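Local coordinates for galectin (Danio rerio, PDB 6E20), which binds beta-galactosides as a lectin of the galectin family and probably recognises glycans in innate immunity, including those of a viral envelope glycoprotein, at residues T28-N33 / M45-D50; I41-N46 / I58-F63. All coordinates share one frame; numbering follows the deposited sequence.

Interaction 1. Residues T28-N33 / M45-D50. With GAL (beta-D-galactopyranose), chain D; NDG (2-acetamido-2-deoxy-alpha-D-glucopyranose), chain C.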
ATOM      1  N   THR B  28      13.436  16.578   6.946  1.00 23.40           N
ATOM      2  CA  THR B  28      14.709  16.444   7.690  1.00 23.96           C
ATOM      3  C   THR B  28      15.128  14.982   7.613  1.00 22.66           C
ATOM      4  O   THR B  28      16.317  14.696   7.698  1.00 24.08           O
ATOM      5  CB  THR B  28      14.601  16.921   9.150  1.00 23.96           C
ATOM      6  OG1 THR B  28      13.757  16.022   9.877  1.00 23.73           O
ATOM      7  CG2 THR B  28      14.077  18.334   9.259  1.00 25.71           C
ATOM      8  N   ASN B  29      14.153  14.095   7.521  1.00 23.31           N
ATOM      9  CA  ASN B  29      14.375  12.634   7.540  1.00 22.92           C
ATOM     10  C   ASN B  29      13.035  11.935   7.308  1.00 23.53           C
ATOM     11  O   ASN B  29      11.952  12.604   7.440  1.00 22.75           O
ATOM     12  CB  ASN B  29      15.042  12.196   8.853  1.00 25.47           C
ATOM     13  CG  ASN B  29      14.096  12.096  10.027  1.00 25.99           C
ATOM     14  OD1 ASN B  29      13.511  13.104  10.452  1.00 28.00           O
ATOM     15  ND2 ASN B  29      13.903  10.876  10.514  1.00 23.85           N
ATOM     16  N   PHE B  30      13.090  10.627   7.052  1.00 20.77           N
ATOM     17  CA  PHE B  30      11.889   9.761   6.955  1.00 22.88           C
ATOM     18  C   PHE B  30      12.323   8.335   7.204  1.00 22.50           C
ATOM     19  O   PHE B  30      13.531   8.100   7.162  1.00 25.09           O
ATOM     20  CB  PHE B  30      11.162   9.915   5.613  1.00 21.49           C
ATOM     21  CG  PHE B  30      11.918   9.470   4.389  1.00 23.11           C
ATOM     22  CD1 PHE B  30      12.703  10.361   3.671  1.00 24.59           C
ATOM     23  CD2 PHE B  30      11.810   8.165   3.916  1.00 25.05           C
ATOM     24  CE1 PHE B  30      13.383   9.955   2.528  1.00 25.26           C
ATOM     25  CE2 PHE B  30      12.499   7.750   2.782  1.00 23.12           C
ATOM     26  CZ  PHE B  30      13.266   8.653   2.076  1.00 25.37           C
ATOM     27  N   ALA B  31      11.382   7.441   7.482  1.00 23.18           N
ATOM     28  CA  ALA B  31      11.715   6.040   7.825  1.00 23.34           C
ATOM     29  C   ALA B  31      10.663   5.098   7.254  1.00 22.52           C
ATOM     30  O   ALA B  31       9.457   5.432   7.278  1.00 23.38           O
ATOM     31  CB  ALA B  31      11.873   5.864   9.320  1.00 23.90           C
ATOM     32  N   ILE B  32      11.172   3.968   6.768  1.00 23.23           N
ATOM     33  CA  ILE B  32      10.450   2.737   6.368  1.00 24.50           C
ATOM     34  C   ILE B  32      10.683   1.737   7.486  1.00 24.15           C
ATOM     35  O   ILE B  32      11.856   1.484   7.828  1.00 25.12           O
ATOM     36  CB  ILE B  32      10.967   2.190   5.023  1.00 26.01           C
ATOM     37  CG1 ILE B  32      10.840   3.219   3.890  1.00 26.80           C
ATOM     38  CG2 ILE B  32      10.255   0.900   4.702  1.00 26.47           C
ATOM     39  CD1 ILE B  32      12.043   3.272   2.976  1.00 31.72           C
ATOM     40  N   ASN B  33       9.595   1.259   8.064  1.00 23.58           N
ATOM     41  CA  ASN B  33       9.590   0.286   9.181  1.00 23.67           C
ATOM     42  C   ASN B  33       8.927  -0.968   8.645  1.00 23.62           C
ATOM     43  O   ASN B  33       7.744  -0.877   8.263  1.00 21.43           O
ATOM     44  CB  ASN B  33       8.875   0.875  10.399  1.00 23.76           C
ATOM     45  CG  ASN B  33       9.591   2.094  10.937  1.00 24.79           C
ATOM     46  OD1 ASN B  33       9.111   3.235  10.848  1.00 29.09           O
ATOM     47  ND2 ASN B  33      10.757   1.866  11.492  1.00 24.90           N
ATOM     48  N   MET B  45      14.593   1.737   8.268  1.00 23.09           N
ATOM     49  CA  MET B  45      15.521   2.373   7.295  1.00 25.40           C
ATOM     50  C   MET B  45      15.209   3.864   7.273  1.00 23.73           C
ATOM     51  O   MET B  45      14.076   4.211   6.905  1.00 26.40           O
ATOM     52  CB  MET B  45      15.375   1.785   5.897  1.00 24.69           C
ATOM     53  CG  MET B  45      16.302   2.450   4.909  1.00 27.99           C
ATOM     54  SD  MET B  45      15.861   2.006   3.249  1.00 33.23           S
ATOM     55  CE  MET B  45      16.728   3.291   2.342  1.00 36.05           C
ATOM     56  N   ASN B  46      16.188   4.684   7.630  1.00 23.13           N
ATOM     57  CA  ASN B  46      15.956   6.088   8.037  1.00 23.45           C
ATOM     58  C   ASN B  46      16.935   6.972   7.277  1.00 23.08           C
ATOM     59  O   ASN B  46      17.994   7.337   7.795  1.00 25.66           O
ATOM     60  CB  ASN B  46      15.981   6.176   9.563  1.00 22.05           C
ATOM     61  CG  ASN B  46      15.771   7.569  10.108  1.00 22.68           C
ATOM     62  OD1 ASN B  46      16.384   7.923  11.111  1.00 21.75           O
ATOM     63  ND2 ASN B  46      14.920   8.346   9.456  1.00 18.96           N
ATOM     64  N   PRO B  47      16.623   7.312   6.002  1.00 23.11           N
ATOM     65  CA  PRO B  47      17.326   8.389   5.304  1.00 23.55           C
ATOM     66  C   PRO B  47      17.168   9.715   6.070  1.00 24.67           C
ATOM     67  O   PRO B  47      16.052  10.124   6.337  1.00 25.01           O
ATOM     68  CB  PRO B  47      16.675   8.402   3.921  1.00 24.68           C
ATOM     69  CG  PRO B  47      16.150   6.982   3.748  1.00 24.47           C
ATOM     70  CD  PRO B  47      15.640   6.636   5.134  1.00 23.89           C
ATOM     71  N   ARG B  48      18.300  10.305   6.462  1.00 23.37           N
ATOM     72  CA  ARG B  48      18.400  11.579   7.215  1.00 23.83           C
ATOM     73  C   ARG B  48      19.035  12.656   6.325  1.00 24.35           C
ATOM     74  O   ARG B  48      20.259  12.581   6.065  1.00 22.71           O
ATOM     75  CB  ARG B  48      19.189  11.314   8.501  1.00 25.00           C
ATOM     76  CG  ARG B  48      18.502  10.329   9.447  1.00 22.37           C
ATOM     77  CD  ARG B  48      19.366  10.046  10.668  1.00 23.53           C
ATOM     78  NE  ARG B  48      18.743   9.091  11.581  1.00 23.58           N
ATOM     79  CZ  ARG B  48      19.242   8.735  12.760  1.00 23.57           C
ATOM     80  NH1 ARG B  48      20.384   9.236  13.194  1.00 25.06           N
ATOM     81  NH2 ARG B  48      18.596   7.882  13.518  1.00 23.39           N
ATOM     82  N   PHE B  49      18.242  13.646   5.904  1.00 23.33           N
ATOM     83  CA  PHE B  49      18.758  14.880   5.264  1.00 24.48           C
ATOM     84  C   PHE B  49      19.597  15.601   6.315  1.00 25.39           C
ATOM     85  O   PHE B  49      20.796  15.913   6.075  1.00 25.34           O
ATOM     86  CB  PHE B  49      17.614  15.762   4.747  1.00 24.72           C
ATOM     87  CG  PHE B  49      16.844  15.116   3.627  1.00 25.17           C
ATOM     88  CD1 PHE B  49      17.382  15.079   2.347  1.00 23.72           C
ATOM     89  CD2 PHE B  49      15.645  14.458   3.871  1.00 22.66           C
ATOM     90  CE1 PHE B  49      16.716  14.431   1.320  1.00 24.93           C
ATOM     91  CE2 PHE B  49      14.963  13.838   2.841  1.00 23.20           C
ATOM     92  CZ  PHE B  49      15.512  13.805   1.565  1.00 25.00           C
ATOM     93  N   ASP B  50      18.990  15.786   7.484  1.00 25.89           N
ATOM     94  CA  ASP B  50      19.626  16.460   8.638  1.00 26.81           C
ATOM     95  C   ASP B  50      18.764  16.226   9.880  1.00 29.15           C
ATOM     96  O   ASP B  50      17.778  16.999  10.087  1.00 30.05           O
ATOM     97  CB  ASP B  50      19.809  17.944   8.326  1.00 28.64           C
ATOM     98  CG  ASP B  50      20.871  18.640   9.157  1.00 26.96           C
ATOM     99  OD1 ASP B  50      21.316  18.056  10.139  1.00 27.99           O
ATOM    100  OD2 ASP B  50      21.261  19.758   8.785  1.00 34.26           O
TER
HETATM  101  C1  GAL D   2      17.613   7.202  16.938  1.00 24.83           C
HETATM  102  C2  GAL D   2      16.396   7.931  16.425  1.00 25.89           C
HETATM  103  C3  GAL D   2      15.276   6.936  16.141  1.00 25.32           C
HETATM  104  C4  GAL D   2      15.791   5.838  15.208  1.00 23.87           C
HETATM  105  C5  GAL D   2      17.041   5.189  15.841  1.00 24.24           C
HETATM  106  C6  GAL D   2      17.699   4.101  14.958  1.00 24.08           C
HETATM  107  O2  GAL D   2      16.005   8.839  17.458  1.00 25.31           O
HETATM  108  O3  GAL D   2      14.186   7.601  15.552  1.00 23.75           O
HETATM  109  O4  GAL D   2      16.085   6.487  13.970  1.00 20.52           O
HETATM  110  O5  GAL D   2      18.032   6.189  16.068  1.00 25.28           O
HETATM  111  O6  GAL D   2      18.965   3.684  15.502  1.00 22.41           O
HETATM  112  C1  NDG C   1      22.375   8.297  18.930  1.00 26.96           C
HETATM  113  C2  NDG C   1      22.279   8.080  17.380  1.00 25.52           C
HETATM  114  C3  NDG C   1      20.927   8.364  16.813  1.00 26.10           C
HETATM  115  C4  NDG C   1      19.829   7.760  17.674  1.00 23.67           C
HETATM  116  C5  NDG C   1      19.948   8.342  19.084  1.00 26.99           C
HETATM  117  C6  NDG C   1      18.797   7.909  20.014  1.00 25.00           C
HETATM  118  C7  NDG C   1      24.377   8.483  16.515  1.00 35.05           C
HETATM  119  C8  NDG C   1      25.716   8.496  15.818  1.00 33.47           C
HETATM  120  O5  NDG C   1      21.195   7.932  19.654  1.00 25.57           O
HETATM  121  O3  NDG C   1      21.017   7.811  15.504  1.00 22.67           O
HETATM  122  O4  NDG C   1      18.621   8.193  17.071  1.00 25.54           O
HETATM  123  O6  NDG C   1      18.720   6.473  20.023  1.00 27.16           O
HETATM  124  O7  NDG C   1      24.128   8.033  17.473  1.00 34.19           O
HETATM  125  N2  NDG C   1      23.131   8.834  16.413  1.00 30.83           N
HETATM  126  O1  NDG C   1      22.719   9.634  19.235  1.00 28.44           O
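The backbones of I32 and M45 exchange two hydrogen bonds, one from M45 N to I32 O at 2.8 Å. F30 N donates to P47 O. T28 O accepts a straight bond from D50 N (2.9 Å, 175°) and a weak one from F49 N. N46 ND2 donates to F30 O at 2.7 Å. It reaches that oxygen from above the carbonyl plane; the oxygen lies in the N46 amide plane. Strands 30-33 and 45-47 are antiparallel arms of a hairpin in the galectin beta sandwich; T28 and D50 join the loops beyond them. N46 CG is anti to the backbone N (chi1 179°), which carries the amide to the sugar-binding face, where OD1 accepts from R48 NE, just past the strand, at 2.7 Å. That bond holds the guanidinium, which also pairs with D54. R48 NH1 reaches NDG O3 at 2.8 Å, and NH2 bonds to the same oxygen and to GAL O4; both sugars meet the guanidinium at its edge. Apolar contacts lie on the other face. P47 CG sits off-centre over a face of the F30 ring, 3.7 Å from F30 CZ. I32 CD1 lies alongside M45 SD; I19 of the opposing sheet touches I32.

Interaction 2. Residues I41-N46 / I58-F63; sequences IALHMN and IVCNSF. With GAL (beta-D-galactopyranose), chain D.
Galactose O4 is gripped by H44 NE2 at 2.9 Å and by the guanidinium of R48, while N61, the partner of H44 across the strands, takes O6 of the same sugar. O4 meets the imidazole at its edge, and either H44 NE2 or O4 may supply the proton. H44 CG is anti to the backbone N (chi1 169°), which carries the ring out over the sugar-binding face. Its other nitrogen, ND1, is probably bonded to N33. N61 ND2 donates to GAL O6 in a nearly straight bond (2.8 Å, 171°) and also to the backbone O of the modified cysteine at position 69. N61 OD1 accepts from S62 N and from R111. The strands run antiparallel in the sheet that carries the galectin carbohydrate site. H44 N to N61 O (2.8 Å) is among the backbone bonds that join them. I41 pairs with F63, but the register slips by one between I41 and H44, a beta bulge. On the face away from the sugar, M45 CG packs against C60 SG at 3.9 Å and against I58 CG2. L43 CD1 lies near C60 CB, and F108 of the other sheet touches both residues.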
ATOM      1  N   ILE B  41      10.112  -4.253  15.053  1.00 25.17           N
ATOM      2  CA  ILE B  41      10.509  -3.781  13.695  1.00 24.82           C
ATOM      3  C   ILE B  41      11.820  -4.469  13.330  1.00 22.35           C
ATOM      4  O   ILE B  41      12.810  -4.186  13.983  1.00 24.95           O
ATOM      5  CB  ILE B  41      10.653  -2.247  13.646  1.00 23.10           C
ATOM      6  CG1 ILE B  41       9.398  -1.539  14.137  1.00 23.43           C
ATOM      7  CG2 ILE B  41      11.046  -1.778  12.243  1.00 22.08           C
ATOM      8  CD1 ILE B  41       8.170  -1.892  13.348  1.00 24.55           C
ATOM      9  N   ALA B  42      11.813  -5.272  12.271  1.00 23.93           N
ATOM     10  CA  ALA B  42      12.961  -6.048  11.754  1.00 23.58           C
ATOM     11  C   ALA B  42      13.925  -5.155  10.972  1.00 22.42           C
ATOM     12  O   ALA B  42      15.155  -5.374  11.060  1.00 19.80           O
ATOM     13  CB  ALA B  42      12.440  -7.160  10.881  1.00 23.68           C
ATOM     14  N   LEU B  43      13.371  -4.243  10.167  1.00 23.54           N
ATOM     15  CA  LEU B  43      14.124  -3.197   9.428  1.00 23.76           C
ATOM     16  C   LEU B  43      13.489  -1.811   9.651  1.00 23.85           C
ATOM     17  O   LEU B  43      12.354  -1.564   9.181  1.00 21.75           O
ATOM     18  CB  LEU B  43      14.153  -3.512   7.934  1.00 23.19           C
ATOM     19  CG  LEU B  43      14.766  -2.408   7.073  1.00 22.84           C
ATOM     20  CD1 LEU B  43      16.210  -2.147   7.461  1.00 24.64           C
ATOM     21  CD2 LEU B  43      14.678  -2.737   5.592  1.00 23.13           C
ATOM     22  N   HIS B  44      14.266  -0.928  10.259  1.00 22.27           N
ATOM     23  CA  HIS B  44      14.047   0.529  10.327  1.00 23.24           C
ATOM     24  C   HIS B  44      15.054   1.177   9.376  1.00 23.75           C
ATOM     25  O   HIS B  44      16.248   1.121   9.664  1.00 24.75           O
ATOM     26  CB  HIS B  44      14.197   1.013  11.762  1.00 23.78           C
ATOM     27  CG  HIS B  44      14.253   2.494  11.917  1.00 22.15           C
ATOM     28  ND1 HIS B  44      13.113   3.248  11.985  1.00 22.67           N
ATOM     29  CD2 HIS B  44      15.297   3.346  12.081  1.00 23.49           C
ATOM     30  CE1 HIS B  44      13.436   4.520  12.197  1.00 23.11           C
ATOM     31  NE2 HIS B  44      14.791   4.620  12.233  1.00 21.86           N
ATOM     32  N   MET B  45      14.593   1.737   8.268  1.00 23.09           N
ATOM     33  CA  MET B  45      15.521   2.373   7.295  1.00 25.40           C
ATOM     34  C   MET B  45      15.209   3.864   7.273  1.00 23.73           C
ATOM     35  O   MET B  45      14.076   4.211   6.905  1.00 26.40           O
ATOM     36  CB  MET B  45      15.375   1.785   5.897  1.00 24.69           C
ATOM     37  CG  MET B  45      16.302   2.450   4.909  1.00 27.99           C
ATOM     38  SD  MET B  45      15.861   2.006   3.249  1.00 33.23           S
ATOM     39  CE  MET B  45      16.728   3.291   2.342  1.00 36.05           C
ATOM     40  N   ASN B  46      16.188   4.684   7.630  1.00 23.13           N
ATOM     41  CA  ASN B  46      15.956   6.088   8.037  1.00 23.45           C
ATOM     42  C   ASN B  46      16.935   6.972   7.277  1.00 23.08           C
ATOM     43  O   ASN B  46      17.994   7.337   7.795  1.00 25.66           O
ATOM     44  CB  ASN B  46      15.981   6.176   9.563  1.00 22.05           C
ATOM     45  CG  ASN B  46      15.771   7.569  10.108  1.00 22.68           C
ATOM     46  OD1 ASN B  46      16.384   7.923  11.111  1.00 21.75           O
ATOM     47  ND2 ASN B  46      14.920   8.346   9.456  1.00 18.96           N
ATOM     48  N   ILE B  58      22.019   7.465   5.634  1.00 24.02           N
ATOM     49  CA  ILE B  58      20.968   6.429   5.814  1.00 24.91           C
ATOM     50  C   ILE B  58      21.351   5.618   7.054  1.00 22.80           C
ATOM     51  O   ILE B  58      22.435   5.016   7.067  1.00 22.98           O
ATOM     52  CB  ILE B  58      20.794   5.538   4.562  1.00 26.27           C
ATOM     53  CG1 ILE B  58      20.621   6.348   3.270  1.00 25.32           C
ATOM     54  CG2 ILE B  58      19.626   4.580   4.756  1.00 24.25           C
ATOM     55  CD1 ILE B  58      20.624   5.469   2.037  1.00 25.19           C
ATOM     56  N   VAL B  59      20.504   5.662   8.078  1.00 22.70           N
ATOM     57  CA  VAL B  59      20.664   4.841   9.306  1.00 23.87           C
ATOM     58  C   VAL B  59      19.684   3.675   9.255  1.00 22.32           C
ATOM     59  O   VAL B  59      18.456   3.908   9.120  1.00 23.75           O
ATOM     60  CB  VAL B  59      20.483   5.684  10.581  1.00 23.12           C
ATOM     61  CG1 VAL B  59      20.579   4.799  11.818  1.00 23.12           C
ATOM     62  CG2 VAL B  59      21.494   6.813  10.635  1.00 22.66           C
ATOM     63  N   CYS B  60      20.196   2.452   9.344  1.00 20.97           N
ATOM     64  CA  CYS B  60      19.348   1.242   9.471  1.00 23.94           C
ATOM     65  C   CYS B  60      19.547   0.648  10.868  1.00 23.92           C
ATOM     66  O   CYS B  60      20.673   0.690  11.401  1.00 24.04           O
ATOM     67  CB  CYS B  60      19.637   0.218   8.382  1.00 25.84           C
ATOM     68  SG  CYS B  60      19.326   0.884   6.720  1.00 27.74           S
ATOM     69  N   ASN B  61      18.473   0.126  11.440  1.00 23.98           N
ATOM     70  CA  ASN B  61      18.505  -0.499  12.785  1.00 23.03           C
ATOM     71  C   ASN B  61      17.304  -1.419  12.902  1.00 24.15           C
ATOM     72  O   ASN B  61      16.458  -1.477  11.971  1.00 24.10           O
ATOM     73  CB  ASN B  61      18.539   0.559  13.898  1.00 24.85           C
ATOM     74  CG  ASN B  61      19.244   0.067  15.145  1.00 23.63           C
ATOM     75  OD1 ASN B  61      19.404  -1.140  15.328  1.00 24.80           O
ATOM     76  ND2 ASN B  61      19.683   0.984  15.990  1.00 23.32           N
ATOM     77  N   SER B  62      17.212  -2.101  14.024  1.00 23.49           N
ATOM     78  CA  SER B  62      16.042  -2.930  14.357  1.00 25.80           C
ATOM     79  C   SER B  62      15.579  -2.484  15.738  1.00 23.15           C
ATOM     80  O   SER B  62      16.411  -1.978  16.473  1.00 24.46           O
ATOM     81  CB  SER B  62      16.358  -4.384  14.298  1.00 24.91           C
ATOM     82  OG  SER B  62      17.421  -4.663  15.156  1.00 25.55           O
ATOM     83  N   PHE B  63      14.287  -2.616  16.016  1.00 25.09           N
ATOM     84  CA  PHE B  63      13.651  -2.157  17.279  1.00 26.16           C
ATOM     85  C   PHE B  63      12.854  -3.326  17.836  1.00 27.73           C
ATOM     86  O   PHE B  63      12.002  -3.867  17.120  1.00 25.62           O
ATOM     87  CB  PHE B  63      12.764  -0.934  17.026  1.00 27.65           C
ATOM     88  CG  PHE B  63      12.104  -0.399  18.276  1.00 29.48           C
ATOM     89  CD1 PHE B  63      12.800   0.422  19.147  1.00 31.32           C
ATOM     90  CD2 PHE B  63      10.805  -0.748  18.595  1.00 30.78           C
ATOM     91  CE1 PHE B  63      12.213   0.878  20.320  1.00 33.79           C
ATOM     92  CE2 PHE B  63      10.199  -0.269  19.748  1.00 35.03           C
ATOM     93  CZ  PHE B  63      10.910   0.536  20.613  1.00 36.20           C
TER
HETATM   94  C1  GAL D   2      17.613   7.202  16.938  1.00 24.83           C
HETATM   95  C2  GAL D   2      16.396   7.931  16.425  1.00 25.89           C
HETATM   96  C3  GAL D   2      15.276   6.936  16.141  1.00 25.32           C
HETATM   97  C4  GAL D   2      15.791   5.838  15.208  1.00 23.87           C
HETATM   98  C5  GAL D   2      17.041   5.189  15.841  1.00 24.24           C
HETATM   99  C6  GAL D   2      17.699   4.101  14.958  1.00 24.08           C
HETATM  100  O2  GAL D   2      16.005   8.839  17.458  1.00 25.31           O
HETATM  101  O3  GAL D   2      14.186   7.601  15.552  1.00 23.75           O
HETATM  102  O4  GAL D   2      16.085   6.487  13.970  1.00 20.52           O
HETATM  103  O5  GAL D   2      18.032   6.189  16.068  1.00 25.28           O
HETATM  104  O6  GAL D   2      18.965   3.684  15.502  1.00 22.41           O

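In the fold
Interactions 1 and 2 lie on neighbouring strand pairs of one sheet, with centres about 9 Å apart. Strand 40-47 is the middle strand and contributes M45 and N46 to both. Side chains also meet across the boundary: A31 CB packs against H44 CE1 at 3.5 Å, and V59 CG2 lies 3.6 Å from R48 CZ. Both contacts reach the galactose. Interaction 1 brings R48, which also spans to the second sugar, and interaction 2 brings H44 and N61. N46 belongs to both, and its OD1 stands 3.2 Å from GAL O4. E71, also hydrogen-bonded to both sugars, and W68, whose ring meets H44 and F63, belong to the same glycan pocket.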